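Local atomic coordinates of serine protease pet (Escherichia coli, PDB entry 4OM9), a protein that acts as an autotransporter serine protease and enterotoxin of enteroaggregative strains, and probably cleaves the host cytoskeletal protein alpha-fodrin. Residues A71-A74 with S78-N81; T98-S103 with G188-Y193; N201-G206 with Q238-T243. One frame throughout, in Å; residues are numbered along the deposited sequence.

How the contacts relate
From the N terminus, the three contacts lie in series in the protease domain, none nested in or crossing another. Strands 66-70, 82-85 and 102-107 belong to one antiparallel sheet, 188-195 and 239-244 to a second. Contact 1 closes a short loop between strands 66-70 and 82-85. Contact 2 spans over eighty residues, bridging the sheets from the turn before strand 102-107 to strand 188-195. Contact 3 closes about thirty residues, including strands 211-216 and 221-232, by tying the loop after strand 188-195 to strand 239-244. Backbone hydrogen bonds, A71 N to D101 O (2.9 Å) and V191 O to V242 N (2.7 Å), connect contact 2 to contacts 1 and 3, which themselves do not touch.

Contact 1: A71-A74 with S78-N81; sequences AHNA and SSAN
N73 and S79 meet where an irregular loop folds back on itself; their CA atoms are 6.5 Å apart, and those of A74 and S78 6.1 Å. No hydrogen bond joins the two sides, and the loop illustrates how packing and outside partners can fix a turn. The chief meeting is that of N73 with S79. The hydroxyl of S79 stands almost squarely over the face of the N73 amide, its OG 3.2 Å from CG of N73, so the amide N-H bonds, lying in the amide plane, do not point at it. ND2 of N73 instead donates to the carbonyl of S208. That bond holds the amide turned so that a flat face is presented to S79, while the methyl of A80 lies near the same nitrogen, CB to ND2 of N73 being 4.2 Å. At the other end the amide of N81 reaches back, its ND2 coming within 4.1 Å of CA of A74 in simple van der Waals contact. Around the loop, ND2 of N56 donates to the carbonyl O of S79, and Q83 and Q105 both donate to that of A80. This loop, which follows strand 66-70, itself carries H72; H72 packs on S208 and is probably the histidine of the catalytic triad, as in other clan PA proteases.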
loop_
_atom_site.group_PDB
_atom_site.type_symbol
_atom_site.label_atom_id
_atom_site.label_comp_id
_atom_site.label_asym_id
_atom_site.label_seq_id
_atom_site.Cartn_x
_atom_site.Cartn_y
_atom_site.Cartn_z
ATOM N N ALA A 71 -36.606 -16.647 -17.758
ATOM C CA ALA A 71 -36.949 -17.575 -18.850
ATOM C C ALA A 71 -37.120 -16.891 -20.200
ATOM O O ALA A 71 -36.627 -17.395 -21.209
ATOM C CB ALA A 71 -38.240 -18.376 -18.508
ATOM N N HIS A 72 -37.811 -15.750 -20.229
ATOM C CA HIS A 72 -38.081 -15.084 -21.503
ATOM C C HIS A 72 -36.861 -14.296 -21.985
ATOM O O HIS A 72 -36.952 -13.501 -22.925
ATOM C CB HIS A 72 -39.326 -14.180 -21.404
ATOM C CG HIS A 72 -39.092 -12.857 -20.735
ATOM N ND1 HIS A 72 -38.948 -12.721 -19.371
ATOM C CD2 HIS A 72 -39.030 -11.603 -21.246
ATOM C CE1 HIS A 72 -38.785 -11.442 -19.069
ATOM N NE2 HIS A 72 -38.831 -10.745 -20.189
ATOM N N ASN A 73 -35.721 -14.533 -21.341
ATOM C CA ASN A 73 -34.440 -14.052 -21.841
ATOM C C ASN A 73 -33.908 -14.980 -22.931
ATOM O O ASN A 73 -32.878 -14.705 -23.549
ATOM C CB ASN A 73 -33.420 -13.928 -20.708
ATOM C CG ASN A 73 -33.092 -12.480 -20.375
ATOM O OD1 ASN A 73 -33.771 -11.558 -20.829
ATOM N ND2 ASN A 73 -32.045 -12.276 -19.577
ATOM N N ALA A 74 -34.613 -16.085 -23.154
ATOM C CA ALA A 74 -34.291 -16.986 -24.249
ATOM C C ALA A 74 -34.545 -16.287 -25.580
ATOM O O ALA A 74 -33.761 -16.416 -26.520
ATOM C CB ALA A 74 -35.106 -18.263 -24.149
ATOM N N SER A 78 -29.622 -13.935 -27.222
ATOM C CA SER A 78 -29.016 -14.677 -26.126
ATOM C C SER A 78 -29.242 -13.958 -24.802
ATOM O O SER A 78 -30.032 -14.416 -23.970
ATOM C CB SER A 78 -27.523 -14.881 -26.349
ATOM O OG SER A 78 -26.899 -15.259 -25.138
ATOM N N SER A 79 -28.536 -12.839 -24.616
ATOM C CA SER A 79 -28.474 -12.107 -23.350
ATOM C C SER A 79 -27.941 -12.980 -22.217
ATOM O O SER A 79 -27.115 -12.524 -21.424
ATOM C CB SER A 79 -29.843 -11.541 -22.964
ATOM O OG SER A 79 -30.685 -12.560 -22.452
ATOM N N ALA A 80 -28.412 -14.227 -22.145
ATOM C CA ALA A 80 -28.025 -15.149 -21.082
ATOM C C ALA A 80 -27.642 -16.547 -21.584
ATOM O O ALA A 80 -27.188 -17.364 -20.796
ATOM C CB ALA A 80 -29.144 -15.256 -20.049
ATOM N N ASN A 81 -27.815 -16.825 -22.873
ATOM C CA ASN A 81 -27.360 -18.106 -23.438
ATOM C C ASN A 81 -25.824 -18.163 -23.588
ATOM O O ASN A 81 -25.243 -19.233 -23.617
ATOM C CB ASN A 81 -28.030 -18.376 -24.801
ATOM C CG ASN A 81 -29.476 -18.895 -24.665
ATOM O OD1 ASN A 81 -29.765 -20.050 -24.999
ATOM N ND2 ASN A 81 -30.374 -18.053 -24.170
#

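Contact 2: T98-S103 with G188-Y193; sequences TGNDFS and GNKVEY
N100 and K190 are joined by a short hydrogen bond, NZ of the lysine lying 2.7 Å from OD1 of the asparagine. The ammonium group approaches from above the carbonyl plane, 50° out of it. The other branch of the same amide is used as well: ND2 of N100 donates to the backbone O of N189 at 3.1 Å, with an N-H...O angle of 145°. One side chain thus grips both the lysine tip and the strand backbone, which fixes the rotation of the amide. A water accepts from NZ of K190 at 2.6 Å and donates to O of G99 at 3.0 Å, a second link from the lysine to the turn. T185 supplies a further bond to the ammonium group, which is therefore held from both the turn and its own hairpin. K190 approaches from the direction opposite to N100, its chain extended until a bend at the last torsion (chi4 61°) turns NZ toward OD1; CE meanwhile rests 3.5 Å from O of N100. G188, with no side chain, lets OD1 of N100 come to 3.3 Å from its C. Behind these contacts, residues T98 to D101 form a type I beta turn, closed by D101 N donating to T98 O at 2.7 Å. The turn delivers D101, whose OD1 receives the backbone N-H of H72 and whose OD2 is hydrogen-bonded to ND1 of H229. In the two-barrel fold of chymotrypsin-like proteases a turn so placed between the barrels carries the triad aspartate, a role that D101 probably has here.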
loop_
_atom_site.group_PDB
_atom_site.type_symbol
_atom_site.label_atom_id
_atom_site.label_comp_id
_atom_site.label_asym_id
_atom_site.label_seq_id
_atom_site.Cartn_x
_atom_site.Cartn_y
_atom_site.Cartn_z
ATOM N N THR A 98 -39.854 -22.162 -15.345
ATOM C CA THR A 98 -40.997 -22.236 -14.459
ATOM C C THR A 98 -42.015 -21.191 -14.892
ATOM O O THR A 98 -41.633 -20.173 -15.467
ATOM C CB THR A 98 -40.533 -22.024 -13.000
ATOM O OG1 THR A 98 -41.008 -23.081 -12.161
ATOM C CG2 THR A 98 -40.955 -20.670 -12.453
ATOM N N GLY A 99 -43.300 -21.444 -14.648
ATOM C CA GLY A 99 -44.359 -20.520 -15.028
ATOM C C GLY A 99 -44.159 -19.107 -14.478
ATOM O O GLY A 99 -44.612 -18.114 -15.057
ATOM N N ASN A 100 -43.467 -19.019 -13.351
ATOM C CA ASN A 100 -43.126 -17.743 -12.754
ATOM C C ASN A 100 -41.862 -17.105 -13.385
ATOM O O ASN A 100 -41.337 -16.120 -12.841
ATOM C CB ASN A 100 -42.930 -17.920 -11.243
ATOM C CG ASN A 100 -43.227 -16.644 -10.451
ATOM O OD1 ASN A 100 -44.156 -15.885 -10.769
ATOM N ND2 ASN A 100 -42.436 -16.417 -9.406
ATOM N N ASP A 101 -41.394 -17.686 -14.505
ATOM C CA ASP A 101 -40.354 -17.099 -15.376
ATOM C C ASP A 101 -38.958 -17.388 -14.825
ATOM O O ASP A 101 -37.965 -16.761 -15.209
ATOM C CB ASP A 101 -40.580 -15.582 -15.559
ATOM C CG ASP A 101 -39.632 -14.939 -16.572
ATOM O OD1 ASP A 101 -39.218 -15.602 -17.538
ATOM O OD2 ASP A 101 -39.305 -13.738 -16.401
ATOM N N PHE A 102 -38.878 -18.371 -13.937
ATOM C CA PHE A 102 -37.601 -18.727 -13.358
ATOM C C PHE A 102 -36.812 -19.592 -14.343
ATOM O O PHE A 102 -37.389 -20.409 -15.069
ATOM C CB PHE A 102 -37.793 -19.452 -12.028
ATOM C CG PHE A 102 -36.517 -19.950 -11.433
ATOM C CD1 PHE A 102 -35.645 -19.074 -10.787
ATOM C CD2 PHE A 102 -36.168 -21.293 -11.540
ATOM C CE1 PHE A 102 -34.458 -19.526 -10.244
ATOM C CE2 PHE A 102 -34.974 -21.767 -11.003
ATOM C CZ PHE A 102 -34.106 -20.884 -10.360
ATOM N N SER A 103 -35.491 -19.410 -14.360
ATOM C CA SER A 103 -34.627 -20.225 -15.197
ATOM C C SER A 103 -33.335 -20.617 -14.490
ATOM O O SER A 103 -32.556 -19.760 -14.093
ATOM C CB SER A 103 -34.297 -19.499 -16.498
ATOM O OG SER A 103 -33.455 -20.312 -17.315
ATOM N N GLY A 188 -47.466 -15.838 -11.362
ATOM C CA GLY A 188 -47.363 -16.191 -9.958
ATOM C C GLY A 188 -46.855 -15.025 -9.118
ATOM O O GLY A 188 -46.610 -13.930 -9.629
ATOM N N ASN A 189 -46.708 -15.259 -7.819
ATOM C CA ASN A 189 -46.247 -14.226 -6.903
ATOM C C ASN A 189 -44.796 -13.783 -7.142
ATOM O O ASN A 189 -43.906 -14.619 -7.331
ATOM C CB ASN A 189 -46.413 -14.711 -5.471
ATOM C CG ASN A 189 -47.832 -14.543 -4.976
ATOM O OD1 ASN A 189 -48.691 -14.027 -5.695
ATOM N ND2 ASN A 189 -48.088 -14.973 -3.745
ATOM N N LYS A 190 -44.570 -12.468 -7.129
ATOM C CA LYS A 190 -43.257 -11.900 -7.413
ATOM C C LYS A 190 -42.917 -10.743 -6.485
ATOM O O LYS A 190 -43.784 -9.976 -6.073
ATOM C CB LYS A 190 -43.177 -11.420 -8.869
ATOM C CG LYS A 190 -43.163 -12.537 -9.929
ATOM C CD LYS A 190 -42.922 -11.941 -11.314
ATOM C CE LYS A 190 -42.872 -13.000 -12.383
ATOM N NZ LYS A 190 -44.170 -13.753 -12.455
ATOM N N VAL A 191 -41.635 -10.600 -6.177
ATOM C CA VAL A 191 -41.190 -9.531 -5.305
ATOM C C VAL A 191 -41.126 -8.237 -6.091
ATOM O O VAL A 191 -40.666 -8.197 -7.227
ATOM C CB VAL A 191 -39.843 -9.861 -4.673
ATOM C CG1 VAL A 191 -39.252 -8.643 -3.954
ATOM C CG2 VAL A 191 -40.009 -11.018 -3.717
ATOM N N GLU A 192 -41.641 -7.177 -5.479
ATOM C CA GLU A 192 -41.736 -5.886 -6.133
ATOM C C GLU A 192 -40.846 -4.906 -5.403
ATOM O O GLU A 192 -40.829 -4.874 -4.171
ATOM C CB GLU A 192 -43.189 -5.397 -6.151
ATOM C CG GLU A 192 -43.395 -3.999 -6.740
ATOM C CD GLU A 192 -44.808 -3.453 -6.450
ATOM O OE1 GLU A 192 -44.969 -2.748 -5.434
ATOM O OE2 GLU A 192 -45.746 -3.736 -7.225
ATOM N N TYR A 193 -40.075 -4.126 -6.152
ATOM C CA TYR A 193 -39.257 -3.125 -5.491
ATOM C C TYR A 193 -39.337 -1.774 -6.178
ATOM O O TYR A 193 -39.800 -1.647 -7.318
ATOM C CB TYR A 193 -37.792 -3.600 -5.351
ATOM C CG TYR A 193 -36.811 -3.476 -6.530
ATOM C CD1 TYR A 193 -36.532 -2.246 -7.122
ATOM C CD2 TYR A 193 -36.069 -4.579 -6.955
ATOM C CE1 TYR A 193 -35.602 -2.123 -8.144
ATOM C CE2 TYR A 193 -35.120 -4.471 -7.986
ATOM C CZ TYR A 193 -34.897 -3.231 -8.572
ATOM O OH TYR A 193 -33.986 -3.073 -9.591
HETATM O O HOH W 1 -44.191 -15.174 -14.673
#

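Contact 3: N201-G206 with Q238-T243; sequences NLTTNG and QKTYVT
L202 opens the contact by laying its CB against the amide oxygen of Q238, 3.6 Å from OE1, as the two side chains slant past each other. At T203 the same amide does what a neighbouring strand would do. T203 N donates to OE1 of Q238 at 3.0 Å, with an N-H...O angle of 151° and the donor on an in-plane lone pair. NE2 of Q238 returns a bond to T203 O, also 3.0 Å long. A single glutamine thereby satisfies both backbone polar groups of one residue in a buried place and, being held at both ends, cannot readily flip. The reach comes from CG lying opposite the backbone N (chi1 -180°), with the chain extended beyond it. The side chain of T203 turns to another partner: its OG1 and that of T240 meet tip to tip in a 2.7 Å hydrogen bond, in which either may be the donor. Farther on, T204 leaves the interface and its hydroxyl bonds to D207, after which the chain enters a 3-10 segment that begins at N205. The contact thus pins an irregular loop to the start of strand 239-244, which lies between strands 188-195 and 221-232 in the antiparallel sheet; T203 packs on Y193 of the former and I231 of the latter.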
loop_
_atom_site.group_PDB
_atom_site.type_symbol
_atom_site.label_atom_id
_atom_site.label_comp_id
_atom_site.label_asym_id
_atom_site.label_seq_id
_atom_site.Cartn_x
_atom_site.Cartn_y
_atom_site.Cartn_z
ATOM N N ASN A 201 -31.081 4.218 -10.140
ATOM C CA ASN A 201 -30.808 3.524 -11.360
ATOM C C ASN A 201 -32.060 2.731 -11.733
ATOM O O ASN A 201 -32.335 1.698 -11.141
ATOM C CB ASN A 201 -29.595 2.620 -11.176
ATOM C CG ASN A 201 -29.178 1.941 -12.455
ATOM O OD1 ASN A 201 -29.817 2.111 -13.496
ATOM N ND2 ASN A 201 -28.080 1.184 -12.393
ATOM N N LEU A 202 -32.830 3.236 -12.688
ATOM C CA LEU A 202 -34.074 2.588 -13.052
ATOM C C LEU A 202 -33.817 1.381 -13.957
ATOM O O LEU A 202 -32.848 1.352 -14.724
ATOM C CB LEU A 202 -35.021 3.571 -13.739
ATOM C CG LEU A 202 -35.312 4.866 -12.971
ATOM C CD1 LEU A 202 -36.106 5.807 -13.847
ATOM C CD2 LEU A 202 -36.031 4.603 -11.652
ATOM N N THR A 203 -34.705 0.398 -13.870
ATOM C CA THR A 203 -34.568 -0.817 -14.649
ATOM C C THR A 203 -34.919 -0.599 -16.117
ATOM O O THR A 203 -35.902 0.060 -16.449
ATOM C CB THR A 203 -35.451 -1.917 -14.064
ATOM O OG1 THR A 203 -35.249 -1.971 -12.645
ATOM C CG2 THR A 203 -35.131 -3.275 -14.684
ATOM N N THR A 204 -34.095 -1.162 -16.987
ATOM C CA THR A 204 -34.284 -1.109 -18.431
ATOM C C THR A 204 -34.491 -2.536 -18.929
ATOM O O THR A 204 -34.248 -3.483 -18.180
ATOM C CB THR A 204 -33.071 -0.475 -19.131
ATOM O OG1 THR A 204 -31.900 -1.294 -18.896
ATOM C CG2 THR A 204 -32.832 0.927 -18.582
ATOM N N ASN A 205 -34.923 -2.697 -20.178
ATOM C CA ASN A 205 -35.193 -4.034 -20.723
ATOM C C ASN A 205 -33.962 -4.961 -20.683
ATOM O O ASN A 205 -34.061 -6.117 -20.262
ATOM C CB ASN A 205 -35.722 -3.929 -22.156
ATOM C CG ASN A 205 -37.080 -3.249 -22.226
ATOM O OD1 ASN A 205 -37.879 -3.337 -21.295
ATOM N ND2 ASN A 205 -37.344 -2.562 -23.332
ATOM N N GLY A 206 -32.803 -4.444 -21.084
ATOM C CA GLY A 206 -31.578 -5.218 -21.057
ATOM C C GLY A 206 -31.159 -5.677 -19.667
ATOM O O GLY A 206 -30.247 -6.494 -19.536
ATOM N N GLN A 238 -41.149 3.949 -10.555
ATOM C CA GLN A 238 -41.075 2.717 -11.344
ATOM C C GLN A 238 -40.909 1.526 -10.418
ATOM O O GLN A 238 -40.111 1.557 -9.485
ATOM C CB GLN A 238 -39.910 2.770 -12.335
ATOM C CG GLN A 238 -39.755 1.520 -13.210
ATOM C CD GLN A 238 -38.318 1.314 -13.691
ATOM O OE1 GLN A 238 -37.424 1.058 -12.887
ATOM N NE2 GLN A 238 -38.091 1.440 -14.999
ATOM N N LYS A 239 -41.710 0.500 -10.641
ATOM C CA LYS A 239 -41.611 -0.699 -9.850
ATOM C C LYS A 239 -40.860 -1.765 -10.652
ATOM O O LYS A 239 -40.992 -1.841 -11.890
ATOM C CB LYS A 239 -43.006 -1.190 -9.460
ATOM C CG LYS A 239 -43.843 -0.213 -8.636
ATOM C CD LYS A 239 -43.418 -0.254 -7.161
ATOM C CE LYS A 239 -44.247 0.648 -6.247
ATOM N NZ LYS A 239 -44.132 2.083 -6.603
ATOM N N THR A 240 -40.088 -2.600 -9.964
ATOM C CA THR A 240 -39.475 -3.748 -10.624
ATOM C C THR A 240 -39.915 -5.066 -9.988
ATOM O O THR A 240 -40.021 -5.181 -8.772
ATOM C CB THR A 240 -37.939 -3.651 -10.595
ATOM O OG1 THR A 240 -37.534 -2.441 -11.243
ATOM C CG2 THR A 240 -37.327 -4.829 -11.320
ATOM N N TYR A 241 -40.167 -6.067 -10.811
ATOM C CA TYR A 241 -40.566 -7.349 -10.278
ATOM C C TYR A 241 -39.433 -8.348 -10.398
ATOM O O TYR A 241 -38.785 -8.445 -11.432
ATOM C CB TYR A 241 -41.827 -7.851 -10.987
ATOM C CG TYR A 241 -42.938 -6.860 -10.817
ATOM C CD1 TYR A 241 -42.993 -5.721 -11.614
ATOM C CD2 TYR A 241 -43.894 -7.019 -9.828
ATOM C CE1 TYR A 241 -43.979 -4.792 -11.457
ATOM C CE2 TYR A 241 -44.891 -6.079 -9.662
ATOM C CZ TYR A 241 -44.924 -4.973 -10.487
ATOM O OH TYR A 241 -45.901 -4.013 -10.350
ATOM N N VAL A 242 -39.199 -9.059 -9.302
ATOM C CA VAL A 242 -38.196 -10.094 -9.244
ATOM C C VAL A 242 -38.815 -11.479 -9.125
ATOM O O VAL A 242 -39.612 -11.742 -8.216
ATOM C CB VAL A 242 -37.255 -9.892 -8.064
ATOM C CG1 VAL A 242 -36.063 -10.831 -8.189
ATOM C CG2 VAL A 242 -36.810 -8.425 -7.978
ATOM N N THR A 243 -38.437 -12.363 -10.043
ATOM C CA THR A 243 -38.772 -13.779 -9.913
ATOM C C THR A 243 -37.961 -14.354 -8.767
ATOM O O THR A 243 -36.744 -14.376 -8.828
ATOM C CB THR A 243 -38.490 -14.552 -11.212
ATOM O OG1 THR A 243 -39.409 -14.114 -12.219
ATOM C CG2 THR A 243 -38.631 -16.064 -11.006
#